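Local coordinates for MPN domain-containing protein (Archaeoglobus fulgidus, PDB 1OI0) that probably acts as a zinc-dependent metallopeptidase of the JAB1/MPN family, whose relatives include proteasomal deubiquitinases, at residues K12-A17 with D24-L29; E81-L86 with H94-Y99; S105-C108 with E114-E117. All coordinates share one frame; numbering follows the deposited sequence.

Contact 1 of 3, residues K12-A17 with D24-L29. With 144 (tris-hydroxymethyl-methyl-ammonium), chain F.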
loop_
_atom_site.group_PDB
_atom_site.type_symbol
_atom_site.label_atom_id
_atom_site.label_comp_id
_atom_site.label_asym_id
_atom_site.label_seq_id
_atom_site.Cartn_x
_atom_site.Cartn_y
_atom_site.Cartn_z
ATOM N N LYS A 12 -9.207 -2.753 -4.191
ATOM C CA LYS A 12 -9.789 -4.080 -4.314
ATOM C C LYS A 12 -8.713 -5.049 -4.787
ATOM O O LYS A 12 -8.584 -6.152 -4.261
ATOM C CB LYS A 12 -10.954 -4.070 -5.309
ATOM C CG LYS A 12 -11.633 -5.421 -5.453
ATOM C CD LYS A 12 -12.767 -5.382 -6.465
ATOM C CE LYS A 12 -13.431 -6.748 -6.587
ATOM N NZ LYS A 12 -14.496 -6.759 -7.627
ATOM N N THR A 13 -7.937 -4.628 -5.780
ATOM C CA THR A 13 -6.863 -5.453 -6.318
ATOM C C THR A 13 -5.857 -5.785 -5.220
ATOM O O THR A 13 -5.433 -6.933 -5.073
ATOM C CB THR A 13 -6.133 -4.722 -7.463
ATOM O OG1 THR A 13 -7.054 -4.487 -8.537
ATOM C CG2 THR A 13 -4.962 -5.549 -7.976
ATOM N N ILE A 14 -5.484 -4.774 -4.444
ATOM C CA ILE A 14 -4.525 -4.961 -3.364
ATOM C C ILE A 14 -5.037 -5.933 -2.304
ATOM O O ILE A 14 -4.337 -6.875 -1.923
ATOM C CB ILE A 14 -4.180 -3.610 -2.693
ATOM C CG1 ILE A 14 -3.340 -2.759 -3.654
ATOM C CG2 ILE A 14 -3.420 -3.845 -1.390
ATOM C CD1 ILE A 14 -3.175 -1.308 -3.225
ATOM N N LEU A 15 -6.259 -5.711 -1.834
ATOM C CA LEU A 15 -6.836 -6.572 -0.811
ATOM C C LEU A 15 -7.009 -8.013 -1.282
ATOM O O LEU A 15 -6.852 -8.950 -0.498
ATOM C CB LEU A 15 -8.174 -6.001 -0.343
ATOM C CG LEU A 15 -8.020 -4.686 0.427
ATOM C CD1 LEU A 15 -9.376 -4.058 0.639
ATOM C CD2 LEU A 15 -7.323 -4.938 1.760
ATOM N N GLU A 16 -7.324 -8.196 -2.559
ATOM C CA GLU A 16 -7.492 -9.543 -3.094
ATOM C C GLU A 16 -6.127 -10.215 -3.252
ATOM O O GLU A 16 -6.001 -11.430 -3.103
ATOM C CB GLU A 16 -8.222 -9.492 -4.436
ATOM C CG GLU A 16 -9.616 -8.889 -4.336
ATOM C CD GLU A 16 -10.365 -8.913 -5.653
ATOM O OE1 GLU A 16 -9.778 -8.515 -6.680
ATOM O OE2 GLU A 16 -11.547 -9.318 -5.660
ATOM N N ALA A 17 -5.105 -9.417 -3.546
ATOM C CA ALA A 17 -3.750 -9.936 -3.706
ATOM C C ALA A 17 -3.229 -10.372 -2.341
ATOM O O ALA A 17 -2.514 -11.368 -2.227
ATOM C CB ALA A 17 -2.840 -8.864 -4.299
ATOM N N ASP A 24 1.658 -15.229 3.617
ATOM C CA ASP A 24 2.862 -14.494 3.248
ATOM C C ASP A 24 2.513 -13.018 3.134
ATOM O O ASP A 24 1.337 -12.651 3.067
ATOM C CB ASP A 24 3.425 -14.979 1.912
ATOM C CG ASP A 24 3.965 -16.392 1.983
ATOM O OD1 ASP A 24 4.462 -16.783 3.059
ATOM O OD2 ASP A 24 3.908 -17.099 0.956
ATOM N N GLU A 25 3.534 -12.174 3.126
ATOM C CA GLU A 25 3.316 -10.746 2.998
ATOM C C GLU A 25 3.440 -10.299 1.555
ATOM O O GLU A 25 4.520 -10.329 0.965
ATOM C CB GLU A 25 4.297 -9.971 3.880
ATOM C CG GLU A 25 4.021 -10.157 5.357
ATOM C CD GLU A 25 4.850 -9.249 6.238
ATOM O OE1 GLU A 25 5.422 -8.263 5.725
ATOM O OE2 GLU A 25 4.918 -9.513 7.452
ATOM N N PHE A 26 2.307 -9.919 0.981
ATOM C CA PHE A 26 2.266 -9.415 -0.378
ATOM C C PHE A 26 2.955 -8.060 -0.324
ATOM O O PHE A 26 2.888 -7.361 0.689
ATOM C CB PHE A 26 0.804 -9.232 -0.809
ATOM C CG PHE A 26 0.612 -8.274 -1.958
ATOM C CD1 PHE A 26 0.855 -8.675 -3.267
ATOM C CD2 PHE A 26 0.182 -6.969 -1.724
ATOM C CE1 PHE A 26 0.671 -7.792 -4.331
ATOM C CE2 PHE A 26 -0.005 -6.076 -2.780
ATOM C CZ PHE A 26 0.239 -6.489 -4.084
ATOM N N ILE A 27 3.654 -7.705 -1.391
ATOM C CA ILE A 27 4.287 -6.397 -1.447
ATOM C C ILE A 27 4.382 -5.973 -2.901
ATOM O O ILE A 27 4.578 -6.799 -3.792
ATOM C CB ILE A 27 5.701 -6.394 -0.799
ATOM C CG1 ILE A 27 6.231 -4.954 -0.716
ATOM C CG2 ILE A 27 6.645 -7.268 -1.598
ATOM C CD1 ILE A 27 7.480 -4.792 0.156
ATOM N N ALA A 28 4.217 -4.678 -3.132
ATOM C CA ALA A 28 4.289 -4.118 -4.471
ATOM C C ALA A 28 4.537 -2.623 -4.361
ATOM O O ALA A 28 4.463 -2.049 -3.277
ATOM C CB ALA A 28 2.986 -4.373 -5.219
ATOM N N LEU A 29 4.851 -2.000 -5.491
ATOM C CA LEU A 29 5.073 -0.565 -5.517
ATOM C C LEU A 29 3.797 0.082 -6.030
ATOM O O LEU A 29 3.185 -0.403 -6.979
ATOM C CB LEU A 29 6.233 -0.210 -6.447
ATOM C CG LEU A 29 7.577 -0.867 -6.137
ATOM C CD1 LEU A 29 8.618 -0.391 -7.148
ATOM C CD2 LEU A 29 8.002 -0.531 -4.718
HETATM C C1 144 F . 5.791 -5.406 10.285
HETATM N N 144 F . 6.336 -6.713 9.939
HETATM C C2 144 F . 6.767 -6.688 8.504
HETATM O O2 144 F . 6.145 -6.383 7.344
HETATM C C3 144 F . 5.238 -7.716 10.260
HETATM O O3 144 F . 5.597 -9.081 9.979
HETATM C C4 144 F . 7.540 -6.865 10.786
HETATM O O4 144 F . 8.743 -5.835 10.981
#
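Phe26 presents its ring to the helix at Ala17 and Ile14, and this aromatic side chain carries the whole contact. With CG anti to the backbone N (chi1 159°), the ring projects from the residue just before strand 27-32 toward helix 8-21. Phe26 CB passes loosely by the carbonyl O of Ala17, 4.2 Å away. Farther out, one face of the ring receives the methyl group of Ala17 in a CH-pi contact: Ala17 CB sits 3.8 Å from the centroid of the Phe26 ring and 16° off the ring normal, a little toward the rim. CD1, CE1 and CZ lie under that methyl, the shortest approach being 3.7 Å from Phe26 CE1 to Ala17 CB. On the other side of the ring's long axis, Phe26 CE2 meets Ile14 CG2 at 4.3 Å, and this branch arrives obliquely. Ile14 and Ala17 are one helical turn apart, so a single ring spans both. Ile14 also packs on Val69 of the sheet.

One residue earlier, Glu25 turns to the bound tris-hydroxymethyl-methyl-ammonium, whose O3 donates a 2.7 Å hydrogen bond to Glu25 OE2. The backbone N of Phe26 is held by Ser71 OG. The arrangement is that of a JAB1/MPN domain, in which the N-terminal helix packs on the central sheet while the loop leading into strand 27-32 brings Glu25 to the pocket beside the zinc ion.

Contact 2 of 3, residues E81-L86 with H94-Y99. With ZN (zinc ion), chain E; 144 (tris-hydroxymethyl-methyl-ammonium), chain F.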
loop_
_atom_site.group_PDB
_atom_site.type_symbol
_atom_site.label_atom_id
_atom_site.label_comp_id
_atom_site.label_asym_id
_atom_site.label_seq_id
_atom_site.Cartn_x
_atom_site.Cartn_y
_atom_site.Cartn_z
ATOM N N GLU A 81 9.089 -1.141 13.366
ATOM C CA GLU A 81 10.307 -0.369 13.162
ATOM C C GLU A 81 10.875 -0.733 11.795
ATOM O O GLU A 81 11.398 0.122 11.079
ATOM C CB GLU A 81 11.339 -0.696 14.246
ATOM C CG GLU A 81 10.946 -0.274 15.650
ATOM C CD GLU A 81 10.677 1.211 15.757
ATOM O OE1 GLU A 81 11.477 2.003 15.215
ATOM O OE2 GLU A 81 9.672 1.589 16.392
ATOM N N GLU A 82 10.765 -2.012 11.441
ATOM C CA GLU A 82 11.253 -2.498 10.157
ATOM C C GLU A 82 10.525 -1.791 9.023
ATOM O O GLU A 82 11.136 -1.403 8.031
ATOM C CB GLU A 82 11.037 -4.011 10.024
ATOM C CG GLU A 82 11.958 -4.884 10.868
ATOM C CD GLU A 82 11.637 -4.839 12.349
ATOM O OE1 GLU A 82 10.555 -4.333 12.718
ATOM O OE2 GLU A 82 12.465 -5.330 13.148
ATOM N N ASP A 83 9.215 -1.625 9.171
ATOM C CA ASP A 83 8.433 -0.959 8.140
ATOM C C ASP A 83 8.898 0.475 7.959
ATOM O O ASP A 83 9.024 0.956 6.833
ATOM C CB ASP A 83 6.947 -0.977 8.490
ATOM C CG ASP A 83 6.325 -2.349 8.321
ATOM O OD1 ASP A 83 6.987 -3.249 7.756
ATOM O OD2 ASP A 83 5.166 -2.523 8.749
ATOM N N LEU A 84 9.153 1.155 9.068
ATOM C CA LEU A 84 9.610 2.533 9.001
ATOM C C LEU A 84 10.888 2.639 8.175
ATOM O O LEU A 84 11.057 3.592 7.417
ATOM C CB LEU A 84 9.831 3.091 10.409
ATOM C CG LEU A 84 8.710 3.983 10.962
ATOM C CD1 LEU A 84 7.344 3.369 10.698
ATOM C CD2 LEU A 84 8.933 4.205 12.453
ATOM N N SER A 85 11.781 1.662 8.303
ATOM C CA SER A 85 13.025 1.693 7.539
ATOM C C SER A 85 12.747 1.478 6.050
ATOM O O SER A 85 13.496 1.956 5.196
ATOM C CB SER A 85 14.019 0.641 8.057
ATOM O OG SER A 85 13.580 -0.680 7.797
ATOM N N LEU A 86 11.675 0.751 5.744
ATOM C CA LEU A 86 11.289 0.506 4.360
ATOM C C LEU A 86 10.699 1.797 3.782
ATOM O O LEU A 86 11.036 2.210 2.672
ATOM C CB LEU A 86 10.234 -0.607 4.285
ATOM C CG LEU A 86 9.538 -0.751 2.924
ATOM C CD1 LEU A 86 10.536 -1.252 1.882
ATOM C CD2 LEU A 86 8.365 -1.713 3.035
ATOM N N HIS A 94 3.003 4.930 1.794
ATOM C CA HIS A 94 3.119 3.505 2.046
ATOM C C HIS A 94 1.883 2.941 2.721
ATOM O O HIS A 94 1.521 3.335 3.826
ATOM C CB HIS A 94 4.369 3.235 2.886
ATOM C CG HIS A 94 5.630 3.724 2.246
ATOM N ND1 HIS A 94 6.104 5.008 2.421
ATOM C CD2 HIS A 94 6.477 3.127 1.375
ATOM C CE1 HIS A 94 7.188 5.178 1.686
ATOM N NE2 HIS A 94 7.436 4.052 1.041
ATOM N N ILE A 95 1.233 2.009 2.033
ATOM C CA ILE A 95 0.024 1.387 2.547
ATOM C C ILE A 95 0.290 0.029 3.184
ATOM O O ILE A 95 1.132 -0.733 2.720
ATOM C CB ILE A 95 -1.005 1.177 1.415
ATOM C CG1 ILE A 95 -1.424 2.529 0.839
ATOM C CG2 ILE A 95 -2.208 0.388 1.931
ATOM C CD1 ILE A 95 -2.297 2.413 -0.395
ATOM N N ILE A 96 -0.416 -0.242 4.270
ATOM C CA ILE A 96 -0.330 -1.542 4.923
ATOM C C ILE A 96 -1.756 -2.066 4.982
ATOM O O ILE A 96 -2.666 -1.356 5.417
ATOM C CB ILE A 96 0.194 -1.465 6.377
ATOM C CG1 ILE A 96 1.650 -0.998 6.396
ATOM C CG2 ILE A 96 0.081 -2.846 7.041
ATOM C CD1 ILE A 96 2.246 -0.946 7.787
ATOM N N VAL A 97 -1.961 -3.292 4.509
ATOM C CA VAL A 97 -3.277 -3.909 4.572
ATOM C C VAL A 97 -3.067 -5.062 5.537
ATOM O O VAL A 97 -1.959 -5.581 5.652
ATOM C CB VAL A 97 -3.766 -4.417 3.186
ATOM C CG1 VAL A 97 -3.840 -3.255 2.210
ATOM C CG2 VAL A 97 -2.849 -5.492 2.658
ATOM N N CYS A 98 -4.120 -5.466 6.234
ATOM C CA CYS A 98 -3.975 -6.522 7.225
ATOM C C CYS A 98 -5.164 -7.468 7.255
ATOM O O CYS A 98 -6.249 -7.143 6.776
ATOM C CB CYS A 98 -3.794 -5.870 8.603
ATOM S SG CYS A 98 -5.048 -4.574 8.911
ATOM N N TYR A 99 -4.939 -8.646 7.823
ATOM C CA TYR A 99 -5.982 -9.653 7.961
ATOM C C TYR A 99 -7.148 -8.997 8.709
ATOM O O TYR A 99 -6.930 -8.212 9.629
ATOM C CB TYR A 99 -5.439 -10.823 8.780
ATOM C CG TYR A 99 -6.397 -11.977 8.904
ATOM C CD1 TYR A 99 -6.553 -12.890 7.864
ATOM C CD2 TYR A 99 -7.181 -12.132 10.047
ATOM C CE1 TYR A 99 -7.463 -13.929 7.953
ATOM C CE2 TYR A 99 -8.103 -13.169 10.149
ATOM C CZ TYR A 99 -8.237 -14.062 9.096
ATOM O OH TYR A 99 -9.161 -15.076 9.170
HETATM ZN ZN ZN E . 4.963 -4.532 7.957
HETATM C C1 144 F . 5.791 -5.406 10.285
HETATM N N 144 F . 6.336 -6.713 9.939
HETATM C C2 144 F . 6.767 -6.688 8.504
HETATM O O2 144 F . 6.145 -6.383 7.344
HETATM C C3 144 F . 5.238 -7.716 10.260
HETATM O O3 144 F . 5.597 -9.081 9.979
HETATM C C4 144 F . 7.540 -6.865 10.786
HETATM O O4 144 F . 8.743 -5.835 10.981
#
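The zinc site of the JAB1/MPN fold lies where helix 81-89 faces strand 93-98, and Asp83 meets Ile96 at this junction. Asp83 OD2 stands 3.5 Å from Ile96 CD1, the outermost carbon of an extended isoleucine side chain, so an apolar methyl lies beside one of the metal-binding oxygens. The carboxylate grips the zinc ion with both oxygens, Asp83 OD2 at 2.2 Å and Asp83 OD1 at 2.4 Å. Asp83 CG is anti to the carbonyl carbon (chi1 -73°), which turns the group from the first turn of the helix toward the strand and the metal. His70 and His72 complete the protein ligands, and O2 of tris-hydroxymethyl-methyl-ammonium binds the zinc ion at 2.3 Å.

Helix and strand are the second and third elements of a beta-alpha-beta unit that starts with strand 64-72, the strand that supplies both histidines. Ile96 also packs on those two histidines, so its side chain borders more than one metal ligand. At the helix start, Ser80 OG bonds both Asp83 N and Glu82 OE1; Glu82 OE1 in turn accepts a weak hydrogen bond from O4 of the bound ammonium compound, 2.9 Å away. Farther along the helix, the carbonyl O of Leu86 approaches His94 NE2 obliquely at 4.4 Å, while that nitrogen is hydrogen-bonded to Phe90 O and the imidazole stacks with Phe87.

Contact 3 of 3, residues S105-C108 with E114-E117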
loop_
_atom_site.group_PDB
_atom_site.type_symbol
_atom_site.label_atom_id
_atom_site.label_comp_id
_atom_site.label_asym_id
_atom_site.label_seq_id
_atom_site.Cartn_x
_atom_site.Cartn_y
_atom_site.Cartn_z
ATOM N N SER A 105 -9.642 -2.759 5.795
ATOM C CA SER A 105 -8.452 -3.294 6.448
ATOM C C SER A 105 -7.164 -2.735 5.846
ATOM O O SER A 105 -6.298 -3.487 5.403
ATOM C CB SER A 105 -8.453 -4.820 6.342
ATOM O OG SER A 105 -9.603 -5.360 6.968
ATOM N N TRP A 106 -7.041 -1.412 5.841
ATOM C CA TRP A 106 -5.862 -0.767 5.288
ATOM C C TRP A 106 -5.629 0.610 5.892
ATOM O O TRP A 106 -6.565 1.268 6.350
ATOM C CB TRP A 106 -6.000 -0.623 3.772
ATOM C CG TRP A 106 -7.100 0.316 3.346
ATOM C CD1 TRP A 106 -8.422 0.015 3.191
ATOM C CD2 TRP A 106 -6.969 1.713 3.051
ATOM N NE1 TRP A 106 -9.124 1.139 2.813
ATOM C CE2 TRP A 106 -8.256 2.194 2.723
ATOM C CE3 TRP A 106 -5.889 2.604 3.035
ATOM C CZ2 TRP A 106 -8.492 3.527 2.379
ATOM C CZ3 TRP A 106 -6.121 3.931 2.693
ATOM C CH2 TRP A 106 -7.416 4.379 2.371
ATOM N N LYS A 107 -4.370 1.032 5.884
ATOM C CA LYS A 107 -3.968 2.342 6.391
ATOM C C LYS A 107 -2.784 2.827 5.560
ATOM O O LYS A 107 -2.005 2.023 5.052
ATOM C CB LYS A 107 -3.572 2.259 7.870
ATOM C CG LYS A 107 -4.695 1.819 8.788
ATOM C CD LYS A 107 -4.252 1.818 10.240
ATOM C CE LYS A 107 -5.369 1.346 11.154
ATOM N NZ LYS A 107 -6.584 2.198 11.022
ATOM N N CYS A 108 -2.656 4.142 5.407
ATOM C CA CYS A 108 -1.557 4.707 4.635
ATOM C C CYS A 108 -0.668 5.559 5.535
ATOM O O CYS A 108 -1.148 6.211 6.465
ATOM C CB CYS A 108 -2.098 5.561 3.481
ATOM S SG CYS A 108 -0.852 6.077 2.270
ATOM N N GLU A 114 4.129 8.230 9.597
ATOM C CA GLU A 114 2.968 8.902 10.167
ATOM C C GLU A 114 1.749 8.592 9.304
ATOM O O GLU A 114 1.835 8.619 8.077
ATOM C CB GLU A 114 3.212 10.410 10.204
ATOM C CG GLU A 114 4.414 10.827 11.032
ATOM C CD GLU A 114 4.785 12.280 10.822
ATOM O OE1 GLU A 114 3.893 13.146 10.947
ATOM O OE2 GLU A 114 5.970 12.557 10.535
ATOM N N GLU A 115 0.618 8.295 9.936
ATOM C CA GLU A 115 -0.590 7.978 9.187
ATOM C C GLU A 115 -1.106 9.197 8.435
ATOM O O GLU A 115 -1.231 10.282 8.999
ATOM C CB GLU A 115 -1.688 7.464 10.117
ATOM C CG GLU A 115 -2.875 6.862 9.371
ATOM C CD GLU A 115 -3.940 6.320 10.304
ATOM O OE1 GLU A 115 -3.587 5.574 11.240
ATOM O OE2 GLU A 115 -5.131 6.635 10.097
ATOM N N VAL A 116 -1.404 9.008 7.156
ATOM C CA VAL A 116 -1.912 10.090 6.323
ATOM C C VAL A 116 -3.141 9.597 5.571
ATOM O O VAL A 116 -3.360 8.393 5.444
ATOM C CB VAL A 116 -0.856 10.560 5.303
ATOM C CG1 VAL A 116 0.367 11.102 6.030
ATOM C CG2 VAL A 116 -0.472 9.416 4.388
ATOM N N GLU A 117 -3.944 10.529 5.069
ATOM C CA GLU A 117 -5.147 10.155 4.346
ATOM C C GLU A 117 -4.910 9.875 2.867
ATOM O O GLU A 117 -3.942 10.345 2.264
ATOM C CB GLU A 117 -6.203 11.261 4.436
ATOM C CG GLU A 117 -6.605 11.710 5.829
ATOM C CD GLU A 117 -7.672 12.790 5.773
ATOM O OE1 GLU A 117 -7.929 13.298 4.660
ATOM O OE2 GLU A 117 -8.245 13.137 6.827
HETATM O O HOH W 1 -4.648 5.984 6.395
#
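At chi1 -170° the Cys108 thiol points away from its own amide nitrogen, while Val116 CG2 sits between the backbone N and the carbonyl carbon; these rotations bring sulfur and methyl to 4.0 Å, Cys108 SG to Val116 CG2, on one face of a beta hairpin. The hairpin pairs strand 106-110 with the short strand 115-116, the outermost strand at this end of the mixed sheet of the JAB1/MPN domain. Its pairing here is sparse. One direct backbone hydrogen bond crosses the gap, Val116 N to Cys108 O at 2.9 Å, with a fairly straight N-H...O angle of 164°. The donor nevertheless stands above the carbonyl plane, 38° out of it. The same Cys108 O also meets the alpha carbon of Glu115, at 3.3 Å, in a CA-H...O contact, so two neighbouring residues of the edge strand converge on a single acceptor.

Beside that bond, a water molecule completes the link between the strands: it accepts from Cys108 N and donates to Val116 O. It thereby satisfies the amide and the carbonyl that do not bond each other directly. Cys108 also touches Tyr93 and Ile95 of the neighbouring strand 93-98, and Leu118; Val116 shares Tyr93.

Glu115 and Lys107 bring opposite charges near each other. Glu115 CG passes 3.4 Å from Cys108 O on the way to its carboxylate. The lysine and glutamate chains lie aslant to each other, and Lys107 NZ lies 4.5 Å from Glu115 OE1, too far for a salt bridge, so any attraction is probably modest; the nearer approach is made by an aliphatic carbon, Lys107 CD, 3.9 Å from Glu115 OE1.

In the fold
The three contacts follow one another along the chain, each closing before the next opens, and all reach the same mixed sheet. Contact 1 sets helix 8-21 against it, contact 2 the helix 81-89, and contact 3 adds the edge strand. The centres of contacts 1 and 2 lie about 12 Å apart, those of contacts 2 and 3 about 10 Å, and those of contacts 1 and 3 about 15 Å, on opposite sides of the chain's centre. Strands 93-98 and 106-110 are neighbours in the sheet, and Val97 touches Ile14 and Leu15. Contacts 1 and 2 both reach the bound ammonium compound, so the zinc pocket draws on two separate parts of the fold.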